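Local coordinates for protein alpha-glucosidase (Pseudoalteromonas sp. K8, PDB 5HQA) that hydrolyses alpha-glucosides as a family 97 glycoside hydrolase, with a calcium ion at its sugar-binding site and activation induced by chloride, at residues Glu358-Tyr366 / Gly394-Asn402; His410-Tyr419 / Ile433-Asp441. All blocks are in the same frame, centred on the assembly; numbering follows the deposited sequence.

Contact 1: residues Glu358-Tyr366 / Gly394-Asn402; sequences ETSGNVSNY and GNIKRIDKN. With AC1 (4,6-dideoxy-4-{[(1S,4R,5S,6S)-4,5,6-trihydroxy-3-(hydroxymethyl)cyclohex-2-en-1-yl]amino}-alpha-D-glucopyranose), chain B.
Gly-361 and Lys-397 join the two segments through their backbones. Lys-397 N donates to Gly-361 O at 2.8 Å, with the donor above the carbonyl plane. Val-363 N returns a bond to Lys-397 O at 3.0 Å, nearly along the C=O axis. Together they make a single parallel bridge centred on Asn-362 and Lys-397. Gly-361 fits closely here: a CB would be jammed against the carbonyl of Ser-360 and would lie close to Asn-395 O.

One side chain adds a polar bond across the contact. Ser-364 OG accepts from Ile-399 N at 2.9 Å in a straight bond (169°). Its chi1 of -66° sets OG opposite the carbonyl carbon and over strand 396-399. Asn-362 is the N-cap of helix 363-379, and, within 358-366, its OD1 takes Asn-365 N at 2.9 Å. The contact thus pins a hairpin strand to the start of a helix that follows strand 352-358 of the catalytic barrel. The type I' turn Thr-359 to Asn-362 makes the link.

Asn-362 ND2 lies 3.9 Å from Lys-397 CD, and both polar ends reach Asp-326. In the apolar layer Val-363 CG2 meets Ile-396 CG2 at 3.9 Å, the side chains at about a right angle. Helix 413-428 adds Met-415 against both residues.

At the pocket end, Glu-358 OE1 accepts from O6B of the acarbose unit AC1 at 2.9 Å. Ser-360 N and Val-390 N hold Glu-358 OE2, restraining the carboxylate's rotation.

Contact 2: residues His410-Tyr419 / Ile433-Asp441; sequences HDGQFMVNEY and INTHEPIKD. With CA (calcium ion), chain C; AC1 (4,6-dideoxy-4-{[(1S,4R,5S,6S)-4,5,6-trihydroxy-3-(hydroxymethyl)cyclohex-2-en-1-yl]amino}-alpha-D-glucopyranose), chain B.
The Tyr-419 ring is sandwiched. Ile-439 N lies over one face, 3.3 Å from Tyr-419 CE2, and Met-415 CE sits on the opposite face, toward the rim. Glu-437 O and His-410 O lie at the ring edge. His-410 O is buried there without a polar partner. The His-410 ring turns its own edge to the same Glu-437 carbonyl, with CD2 at 3.5 Å from Glu-437 O. His-436 has Asn-434 OD1 and O2B of AC1 in its ring plane.

Tyr-419 OH donates to Glu-437 O at 2.7 Å, tilted only 16° from the carbonyl plane. A phenylalanine here would probably leave that buried carbonyl without its hydroxyl donor and free the turn at Glu-437 to shift.

Ile-439 carries most of the apolar packing. Its CG1 stands opposite the backbone N (chi1 179°) and carries CD1 to Asp-411 CB at 3.5 Å and to Val-416 CG2. The CG2 branch packs on Tyr-419 CD2 at 3.6 Å. Thr-435 CG2 meets Tyr-419 CE1.

Next to Glu-437 in the chain, His-436 ND1 donates to AC1 O2B at 2.7 Å, nearly straight (172°), while Asp-489 holds its NE2. Glu-437 OE2 binds calcium at 2.4 Å, with Glu-154, Glu-455 and Glu-461 as further protein ligands. Its OE1 is hydrogen-bonded to Tyr-389. AC1 also binds the metal, through O3, N4A and O2B. This is the active-site rim of a TIM-type barrel, where the loop after a parallel strand supplies sugar and calcium ligands.

Overall arrangement
From the N terminus, the chain enters contact 1 at the end of strand 352-358. It then runs through helix 363-379 and strand 384-388 and returns as strand 396-399, closing a loop of 27 residues. The hairpin partner, strand 405-408, leads into contact 2. Helix 413-428 then brings the chain to strand 432-435, and contact 2 closes over 13 residues. The two contacts follow in series; they neither nest nor cross. They do touch: Arg-398 and Val-363 pack on Phe-414, and Ile-396 on His-410. The hairpin and two barrel helices are thereby tied together. Both contacts reach AC1, where the carboxylates of Glu-358 and Glu-437 come near each other.

Contact 1: residues Glu358-Tyr366 / Gly394-Asn402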
loop_
_atom_site.group_PDB
_atom_site.type_symbol
_atom_site.label_atom_id
_atom_site.label_comp_id
_atom_site.label_asym_id
_atom_site.label_seq_id
_atom_site.Cartn_x
_atom_site.Cartn_y
_atom_site.Cartn_z
ATOM N N GLU A 358 5.571 -8.184 -16.701
ATOM C CA GLU A 358 4.807 -9.251 -16.060
ATOM C C GLU A 358 5.615 -10.544 -16.099
ATOM O O GLU A 358 6.103 -10.945 -17.160
ATOM C CB GLU A 358 3.458 -9.459 -16.753
ATOM C CG GLU A 358 2.671 -10.663 -16.217
ATOM C CD GLU A 358 2.322 -10.531 -14.734
ATOM O OE1 GLU A 358 1.640 -9.552 -14.354
ATOM O OE2 GLU A 358 2.737 -11.403 -13.934
ATOM N N THR A 359 5.744 -11.201 -14.945
ATOM C CA THR A 359 6.517 -12.431 -14.856
ATOM C C THR A 359 5.663 -13.688 -14.867
ATOM O O THR A 359 6.208 -14.780 -15.062
ATOM C CB THR A 359 7.355 -12.444 -13.576
ATOM O OG1 THR A 359 6.476 -12.527 -12.446
ATOM C CG2 THR A 359 8.206 -11.176 -13.472
ATOM N N SER A 360 4.352 -13.563 -14.642
ATOM C CA SER A 360 3.483 -14.713 -14.371
ATOM C C SER A 360 4.118 -15.656 -13.351
ATOM O O SER A 360 4.019 -16.880 -13.452
ATOM C CB SER A 360 3.124 -15.463 -15.654
ATOM O OG SER A 360 2.193 -14.713 -16.408
ATOM N N GLY A 361 4.795 -15.074 -12.365
ATOM C CA GLY A 361 5.309 -15.826 -11.250
ATOM C C GLY A 361 6.692 -16.418 -11.425
ATOM O O GLY A 361 7.268 -16.883 -10.435
ATOM N N ASN A 362 7.253 -16.425 -12.635
ATOM C CA ASN A 362 8.571 -17.032 -12.821
ATOM C C ASN A 362 9.620 -15.949 -12.626
ATOM O O ASN A 362 9.962 -15.217 -13.561
ATOM C CB ASN A 362 8.700 -17.696 -14.185
ATOM C CG ASN A 362 10.042 -18.401 -14.357
ATOM O OD1 ASN A 362 11.043 -18.040 -13.721
ATOM N ND2 ASN A 362 10.069 -19.414 -15.220
ATOM N N VAL A 363 10.168 -15.872 -11.412
ATOM C CA VAL A 363 11.083 -14.780 -11.107
ATOM C C VAL A 363 12.496 -15.063 -11.593
ATOM O O VAL A 363 13.289 -14.123 -11.731
ATOM C CB VAL A 363 11.067 -14.458 -9.601
ATOM C CG1 VAL A 363 9.669 -13.969 -9.200
ATOM C CG2 VAL A 363 11.467 -15.683 -8.776
ATOM N N SER A 364 12.836 -16.320 -11.873
ATOM C CA SER A 364 14.175 -16.606 -12.376
ATOM C C SER A 364 14.307 -16.210 -13.837
ATOM O O SER A 364 15.349 -15.691 -14.248
ATOM C CB SER A 364 14.503 -18.087 -12.192
ATOM O OG SER A 364 14.576 -18.405 -10.812
ATOM N N ASN A 365 13.259 -16.447 -14.633
ATOM C CA ASN A 365 13.256 -15.986 -16.016
ATOM C C ASN A 365 13.344 -14.468 -16.090
ATOM O O ASN A 365 13.976 -13.919 -17.000
ATOM C CB ASN A 365 11.999 -16.484 -16.732
ATOM C CG ASN A 365 11.916 -15.993 -18.167
ATOM O OD1 ASN A 365 12.803 -16.259 -18.974
ATOM N ND2 ASN A 365 10.843 -15.278 -18.494
ATOM N N TYR A 366 12.708 -13.770 -15.148
ATOM C CA TYR A 366 12.827 -12.315 -15.102
ATOM C C TYR A 366 14.222 -11.901 -14.653
ATOM O O TYR A 366 14.855 -11.037 -15.270
ATOM C CB TYR A 366 11.769 -11.745 -14.158
ATOM C CG TYR A 366 11.690 -10.230 -14.079
ATOM C CD1 TYR A 366 12.010 -9.423 -15.168
ATOM C CD2 TYR A 366 11.272 -9.610 -12.905
ATOM C CE1 TYR A 366 11.917 -8.029 -15.085
ATOM C CE2 TYR A 366 11.170 -8.231 -12.814
ATOM C CZ TYR A 366 11.491 -7.449 -13.901
ATOM O OH TYR A 366 11.392 -6.083 -13.781
ATOM N N GLY A 394 1.776 -19.038 -2.798
ATOM C CA GLY A 394 2.740 -20.116 -2.671
ATOM C C GLY A 394 3.289 -20.659 -3.973
ATOM O O GLY A 394 3.995 -21.672 -3.946
ATOM N N ASN A 395 3.006 -20.024 -5.118
ATOM C CA ASN A 395 3.403 -20.583 -6.410
ATOM C C ASN A 395 4.290 -19.647 -7.229
ATOM O O ASN A 395 4.330 -19.741 -8.459
ATOM C CB ASN A 395 2.172 -20.998 -7.213
ATOM C CG ASN A 395 1.619 -22.315 -6.747
ATOM O OD1 ASN A 395 2.061 -23.366 -7.192
ATOM N ND2 ASN A 395 0.685 -22.273 -5.802
ATOM N N ILE A 396 5.024 -18.749 -6.568
ATOM C CA ILE A 396 6.202 -18.179 -7.209
ATOM C C ILE A 396 7.092 -19.331 -7.665
ATOM O O ILE A 396 7.301 -20.301 -6.929
ATOM C CB ILE A 396 6.952 -17.252 -6.234
ATOM C CG1 ILE A 396 6.157 -15.967 -5.965
ATOM C CG2 ILE A 396 8.365 -16.937 -6.759
ATOM C CD1 ILE A 396 6.099 -15.014 -7.157
ATOM N N LYS A 397 7.613 -19.240 -8.882
ATOM C CA LYS A 397 8.526 -20.245 -9.407
ATOM C C LYS A 397 9.934 -19.667 -9.465
ATOM O O LYS A 397 10.153 -18.614 -10.080
ATOM C CB LYS A 397 8.087 -20.709 -10.793
ATOM C CG LYS A 397 9.024 -21.729 -11.432
ATOM C CD LYS A 397 8.517 -22.100 -12.824
ATOM C CE LYS A 397 9.471 -23.022 -13.535
ATOM N NZ LYS A 397 8.908 -23.474 -14.833
ATOM N N ARG A 398 10.884 -20.349 -8.821
ATOM C CA ARG A 398 12.300 -20.049 -8.992
ATOM C C ARG A 398 13.030 -21.321 -9.397
ATOM O O ARG A 398 12.566 -22.436 -9.152
ATOM C CB ARG A 398 12.929 -19.467 -7.721
ATOM C CG ARG A 398 13.054 -20.470 -6.589
ATOM C CD ARG A 398 13.653 -19.834 -5.342
ATOM N NE ARG A 398 13.766 -20.807 -4.260
ATOM C CZ ARG A 398 14.888 -21.451 -3.951
ATOM N NH1 ARG A 398 14.892 -22.323 -2.951
ATOM N NH2 ARG A 398 16.003 -21.216 -4.635
ATOM N N ILE A 399 14.177 -21.136 -10.045
ATOM C CA ILE A 399 15.071 -22.229 -10.403
ATOM C C ILE A 399 16.271 -22.133 -9.477
ATOM O O ILE A 399 16.947 -21.097 -9.444
ATOM C CB ILE A 399 15.501 -22.152 -11.875
ATOM C CG1 ILE A 399 14.280 -22.083 -12.791
ATOM C CG2 ILE A 399 16.358 -23.345 -12.228
ATOM C CD1 ILE A 399 13.401 -23.310 -12.734
ATOM N N ASP A 400 16.545 -23.197 -8.721
ATOM C CA ASP A 400 17.630 -23.107 -7.753
ATOM C C ASP A 400 18.978 -23.347 -8.436
ATOM O O ASP A 400 19.061 -23.566 -9.648
ATOM C CB ASP A 400 17.384 -24.041 -6.559
ATOM C CG ASP A 400 17.598 -25.535 -6.859
ATOM O OD1 ASP A 400 18.154 -25.940 -7.908
ATOM O OD2 ASP A 400 17.205 -26.326 -5.973
ATOM N N LYS A 401 20.052 -23.293 -7.635
ATOM C CA LYS A 401 21.416 -23.376 -8.161
ATOM C C LYS A 401 21.661 -24.651 -8.952
ATOM O O LYS A 401 22.542 -24.671 -9.820
ATOM C CB LYS A 401 22.425 -23.285 -7.014
ATOM C CG LYS A 401 22.156 -24.284 -5.887
ATOM C CD LYS A 401 23.191 -24.215 -4.762
ATOM C CE LYS A 401 22.519 -24.180 -3.382
ATOM N NZ LYS A 401 21.455 -25.222 -3.211
ATOM N N ASN A 402 20.903 -25.714 -8.685
ATOM C CA ASN A 402 21.065 -26.974 -9.392
ATOM C C ASN A 402 20.068 -27.143 -10.524
ATOM O O ASN A 402 19.920 -28.250 -11.049
ATOM C CB ASN A 402 20.964 -28.136 -8.409
ATOM C CG ASN A 402 22.103 -28.137 -7.412
ATOM O OD1 ASN A 402 21.897 -27.945 -6.212
ATOM N ND2 ASN A 402 23.321 -28.321 -7.913
HETATM C C1 AC1 B . -5.343 -12.812 -11.809
HETATM O O2 AC1 B . -5.110 -12.610 -9.435
HETATM C C2 AC1 B . -4.578 -12.134 -10.683
HETATM C C4A AC1 B . -2.312 -6.370 -15.068
HETATM C C3 AC1 B . -4.657 -10.634 -10.781
HETATM O O3 AC1 B . -3.987 -10.024 -9.663
HETATM C C4 AC1 B . -4.080 -10.177 -12.094
HETATM N N4A AC1 B . -3.847 -8.700 -12.162
HETATM C C5 AC1 B . -5.159 -10.639 -13.061
HETATM O O5 AC1 B . -5.112 -12.125 -13.123
HETATM C C6 AC1 B . -5.034 -10.098 -14.452
HETATM C C1B AC1 B . -2.483 -8.296 -12.659
HETATM C C2B AC1 B . -2.327 -6.635 -12.602
HETATM O O2B AC1 B . -2.727 -6.209 -11.300
HETATM C C3B AC1 B . -3.037 -6.018 -13.646
HETATM O O3B AC1 B . -3.080 -4.574 -13.529
HETATM O O4 AC1 B . -3.082 -5.871 -16.144
HETATM C C5B AC1 B . -2.089 -7.785 -15.253
HETATM C C7B AC1 B . -2.158 -8.772 -13.961
HETATM C C6B AC1 B . -1.230 -8.207 -16.456
HETATM O O6B AC1 B . 0.095 -7.888 -16.165
#

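Contact 2: residues His410-Tyr419 / Ile433-Asp441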
loop_
_atom_site.group_PDB
_atom_site.type_symbol
_atom_site.label_atom_id
_atom_site.label_comp_id
_atom_site.label_asym_id
_atom_site.label_seq_id
_atom_site.Cartn_x
_atom_site.Cartn_y
_atom_site.Cartn_z
ATOM N N HIS A 410 4.970 -15.270 -2.229
ATOM C CA HIS A 410 5.265 -13.872 -2.542
ATOM C C HIS A 410 5.822 -13.121 -1.346
ATOM O O HIS A 410 6.493 -12.106 -1.534
ATOM C CB HIS A 410 4.013 -13.129 -3.016
ATOM C CG HIS A 410 3.529 -13.539 -4.374
ATOM N ND1 HIS A 410 2.934 -14.759 -4.615
ATOM C CD2 HIS A 410 3.528 -12.876 -5.557
ATOM C CE1 HIS A 410 2.602 -14.836 -5.894
ATOM N NE2 HIS A 410 2.950 -13.704 -6.487
ATOM N N ASP A 411 5.540 -13.573 -0.122
ATOM C CA ASP A 411 5.913 -12.801 1.060
ATOM C C ASP A 411 6.907 -13.538 1.962
ATOM O O ASP A 411 7.073 -13.175 3.132
ATOM C CB ASP A 411 4.660 -12.360 1.835
ATOM C CG ASP A 411 3.737 -13.512 2.234
ATOM O OD1 ASP A 411 3.521 -14.450 1.431
ATOM O OD2 ASP A 411 3.180 -13.450 3.361
ATOM N N GLY A 412 7.609 -14.547 1.435
ATOM C CA GLY A 412 8.715 -15.126 2.170
ATOM C C GLY A 412 9.994 -14.298 2.042
ATOM O O GLY A 412 10.076 -13.336 1.276
ATOM N N GLN A 413 11.010 -14.689 2.822
ATOM C CA GLN A 413 12.305 -14.007 2.760
ATOM C C GLN A 413 12.869 -13.992 1.340
ATOM O O GLN A 413 13.422 -12.978 0.894
ATOM C CB GLN A 413 13.293 -14.676 3.717
ATOM C CG GLN A 413 14.710 -14.111 3.661
ATOM C CD GLN A 413 15.657 -14.868 4.571
ATOM O OE1 GLN A 413 15.465 -16.057 4.833
ATOM N NE2 GLN A 413 16.680 -14.182 5.067
ATOM N N PHE A 414 12.741 -15.106 0.612
ATOM C CA PHE A 414 13.269 -15.152 -0.749
ATOM C C PHE A 414 12.686 -14.031 -1.606
ATOM O O PHE A 414 13.422 -13.293 -2.270
ATOM C CB PHE A 414 12.982 -16.508 -1.403
ATOM C CG PHE A 414 13.275 -16.514 -2.875
ATOM C CD1 PHE A 414 14.589 -16.614 -3.331
ATOM C CD2 PHE A 414 12.251 -16.353 -3.806
ATOM C CE1 PHE A 414 14.870 -16.581 -4.693
ATOM C CE2 PHE A 414 12.530 -16.316 -5.173
ATOM C CZ PHE A 414 13.838 -16.430 -5.611
ATOM N N MET A 415 11.355 -13.902 -1.621
ATOM C CA MET A 415 10.738 -12.889 -2.475
ATOM C C MET A 415 10.940 -11.488 -1.917
ATOM O O MET A 415 11.096 -10.529 -2.688
ATOM C CB MET A 415 9.249 -13.181 -2.680
ATOM C CG MET A 415 9.002 -14.184 -3.811
ATOM S SD MET A 415 9.697 -13.637 -5.394
ATOM C CE MET A 415 8.791 -12.125 -5.711
ATOM N N VAL A 416 10.928 -11.338 -0.586
ATOM C CA VAL A 416 11.244 -10.038 0.008
ATOM C C VAL A 416 12.560 -9.519 -0.560
ATOM O O VAL A 416 12.660 -8.368 -1.004
ATOM C CB VAL A 416 11.281 -10.139 1.545
ATOM C CG1 VAL A 416 12.027 -8.940 2.158
ATOM C CG2 VAL A 416 9.861 -10.245 2.103
ATOM N N ASN A 417 13.570 -10.388 -0.618
ATOM C CA ASN A 417 14.856 -9.993 -1.181
ATOM C C ASN A 417 14.785 -9.820 -2.695
ATOM O O ASN A 417 15.469 -8.949 -3.254
ATOM C CB ASN A 417 15.922 -11.025 -0.810
ATOM C CG ASN A 417 16.300 -10.960 0.660
ATOM O OD1 ASN A 417 16.095 -9.929 1.308
ATOM N ND2 ASN A 417 16.845 -12.056 1.197
ATOM N N GLU A 418 13.969 -10.633 -3.367
ATOM C CA GLU A 418 13.827 -10.541 -4.815
ATOM C C GLU A 418 13.211 -9.206 -5.229
ATOM O O GLU A 418 13.667 -8.576 -6.193
ATOM C CB GLU A 418 12.985 -11.720 -5.308
ATOM C CG GLU A 418 13.102 -12.008 -6.785
ATOM C CD GLU A 418 14.481 -12.508 -7.201
ATOM O OE1 GLU A 418 15.169 -13.190 -6.404
ATOM O OE2 GLU A 418 14.877 -12.202 -8.344
ATOM N N TYR A 419 12.180 -8.750 -4.511
ATOM C CA TYR A 419 11.578 -7.459 -4.837
ATOM C C TYR A 419 12.587 -6.334 -4.677
ATOM O O TYR A 419 12.688 -5.444 -5.530
ATOM C CB TYR A 419 10.369 -7.177 -3.944
ATOM C CG TYR A 419 9.139 -8.018 -4.182
ATOM C CD1 TYR A 419 8.425 -7.931 -5.379
ATOM C CD2 TYR A 419 8.659 -8.867 -3.185
ATOM C CE1 TYR A 419 7.274 -8.696 -5.578
ATOM C CE2 TYR A 419 7.517 -9.632 -3.371
ATOM C CZ TYR A 419 6.834 -9.545 -4.569
ATOM O OH TYR A 419 5.693 -10.291 -4.749
ATOM N N ILE A 433 9.549 1.961 -9.692
ATOM C CA ILE A 433 8.881 0.667 -9.773
ATOM C C ILE A 433 7.505 0.759 -9.130
ATOM O O ILE A 433 7.365 1.267 -8.009
ATOM C CB ILE A 433 9.718 -0.442 -9.111
ATOM C CG1 ILE A 433 11.018 -0.656 -9.888
ATOM C CG2 ILE A 433 8.933 -1.750 -9.051
ATOM C CD1 ILE A 433 10.796 -1.111 -11.332
ATOM N N ASN A 434 6.499 0.255 -9.847
ATOM C CA ASN A 434 5.124 0.090 -9.382
ATOM C C ASN A 434 4.853 -1.411 -9.384
ATOM O O ASN A 434 4.724 -2.012 -10.454
ATOM C CB ASN A 434 4.177 0.856 -10.317
ATOM C CG ASN A 434 2.715 0.460 -10.168
ATOM O OD1 ASN A 434 2.306 -0.155 -9.181
ATOM N ND2 ASN A 434 1.908 0.844 -11.161
ATOM N N THR A 435 4.796 -2.033 -8.202
ATOM C CA THR A 435 4.784 -3.494 -8.097
ATOM C C THR A 435 3.363 -4.014 -7.931
ATOM O O THR A 435 2.716 -3.733 -6.916
ATOM C CB THR A 435 5.617 -3.975 -6.909
ATOM O OG1 THR A 435 6.912 -3.369 -6.938
ATOM C CG2 THR A 435 5.767 -5.504 -6.953
ATOM N N HIS A 436 2.896 -4.814 -8.889
ATOM C CA HIS A 436 1.659 -5.564 -8.699
ATOM C C HIS A 436 1.972 -6.990 -8.256
ATOM O O HIS A 436 3.037 -7.531 -8.562
ATOM C CB HIS A 436 0.799 -5.544 -9.969
ATOM C CG HIS A 436 0.101 -4.231 -10.170
ATOM N ND1 HIS A 436 -1.219 -4.130 -10.559
ATOM C CD2 HIS A 436 0.539 -2.959 -9.989
ATOM C CE1 HIS A 436 -1.558 -2.852 -10.623
ATOM N NE2 HIS A 436 -0.505 -2.122 -10.293
ATOM N N GLU A 437 1.028 -7.587 -7.523
ATOM C CA GLU A 437 1.265 -8.794 -6.736
ATOM C C GLU A 437 2.565 -8.644 -5.940
ATOM O O GLU A 437 3.516 -9.409 -6.133
ATOM C CB GLU A 437 1.290 -10.048 -7.601
ATOM C CG GLU A 437 -0.019 -10.250 -8.370
ATOM C CD GLU A 437 -0.142 -9.295 -9.550
ATOM O OE1 GLU A 437 0.837 -9.201 -10.317
ATOM O OE2 GLU A 437 -1.189 -8.608 -9.688
ATOM N N PRO A 438 2.631 -7.661 -5.034
ATOM C CA PRO A 438 3.887 -7.312 -4.368
ATOM C C PRO A 438 4.009 -7.972 -3.014
ATOM O O PRO A 438 3.118 -8.715 -2.590
ATOM C CB PRO A 438 3.740 -5.803 -4.187
ATOM C CG PRO A 438 2.282 -5.697 -3.778
ATOM C CD PRO A 438 1.547 -6.763 -4.603
ATOM N N ILE A 439 5.102 -7.670 -2.318
ATOM C CA ILE A 439 5.105 -7.733 -0.862
ATOM C C ILE A 439 4.351 -6.512 -0.347
ATOM O O ILE A 439 4.383 -5.435 -0.957
ATOM C CB ILE A 439 6.550 -7.783 -0.318
ATOM C CG1 ILE A 439 6.568 -7.831 1.214
ATOM C CG2 ILE A 439 7.360 -6.562 -0.795
ATOM C CD1 ILE A 439 6.015 -9.129 1.799
ATOM N N LYS A 440 3.648 -6.675 0.770
ATOM C CA LYS A 440 2.951 -5.544 1.373
ATOM C C LYS A 440 3.925 -4.404 1.656
ATOM O O LYS A 440 5.123 -4.618 1.876
ATOM C CB LYS A 440 2.261 -5.979 2.663
ATOM C CG LYS A 440 3.263 -6.391 3.752
ATOM C CD LYS A 440 2.585 -7.170 4.879
ATOM C CE LYS A 440 3.611 -7.567 5.934
ATOM N NZ LYS A 440 3.016 -8.353 7.062
ATOM N N ASP A 441 3.397 -3.181 1.611
ATOM C CA ASP A 441 4.180 -1.982 1.886
ATOM C C ASP A 441 4.551 -1.952 3.367
ATOM O O ASP A 441 3.690 -2.143 4.232
ATOM C CB ASP A 441 3.352 -0.748 1.498
ATOM C CG ASP A 441 4.154 0.559 1.512
ATOM O OD1 ASP A 441 5.158 0.659 2.255
ATOM O OD2 ASP A 441 3.753 1.500 0.773
HETATM CA CA CA C . -3.459 -7.751 -9.702
HETATM C C1 AC1 B . -5.343 -12.812 -11.809
HETATM O O2 AC1 B . -5.110 -12.610 -9.435
HETATM C C2 AC1 B . -4.578 -12.134 -10.683
HETATM C C4A AC1 B . -2.312 -6.370 -15.068
HETATM C C3 AC1 B . -4.657 -10.634 -10.781
HETATM O O3 AC1 B . -3.987 -10.024 -9.663
HETATM C C4 AC1 B . -4.080 -10.177 -12.094
HETATM N N4A AC1 B . -3.847 -8.700 -12.162
HETATM C C5 AC1 B . -5.159 -10.639 -13.061
HETATM O O5 AC1 B . -5.112 -12.125 -13.123
HETATM C C6 AC1 B . -5.034 -10.098 -14.452
HETATM C C1B AC1 B . -2.483 -8.296 -12.659
HETATM C C2B AC1 B . -2.327 -6.635 -12.602
HETATM O O2B AC1 B . -2.727 -6.209 -11.300
HETATM C C3B AC1 B . -3.037 -6.018 -13.646
HETATM O O3B AC1 B . -3.080 -4.574 -13.529
HETATM O O4 AC1 B . -3.082 -5.871 -16.144
HETATM C C5B AC1 B . -2.089 -7.785 -15.253
HETATM C C7B AC1 B . -2.158 -8.772 -13.961
HETATM C C6B AC1 B . -1.230 -8.207 -16.456
HETATM O O6B AC1 B . 0.095 -7.888 -16.165
#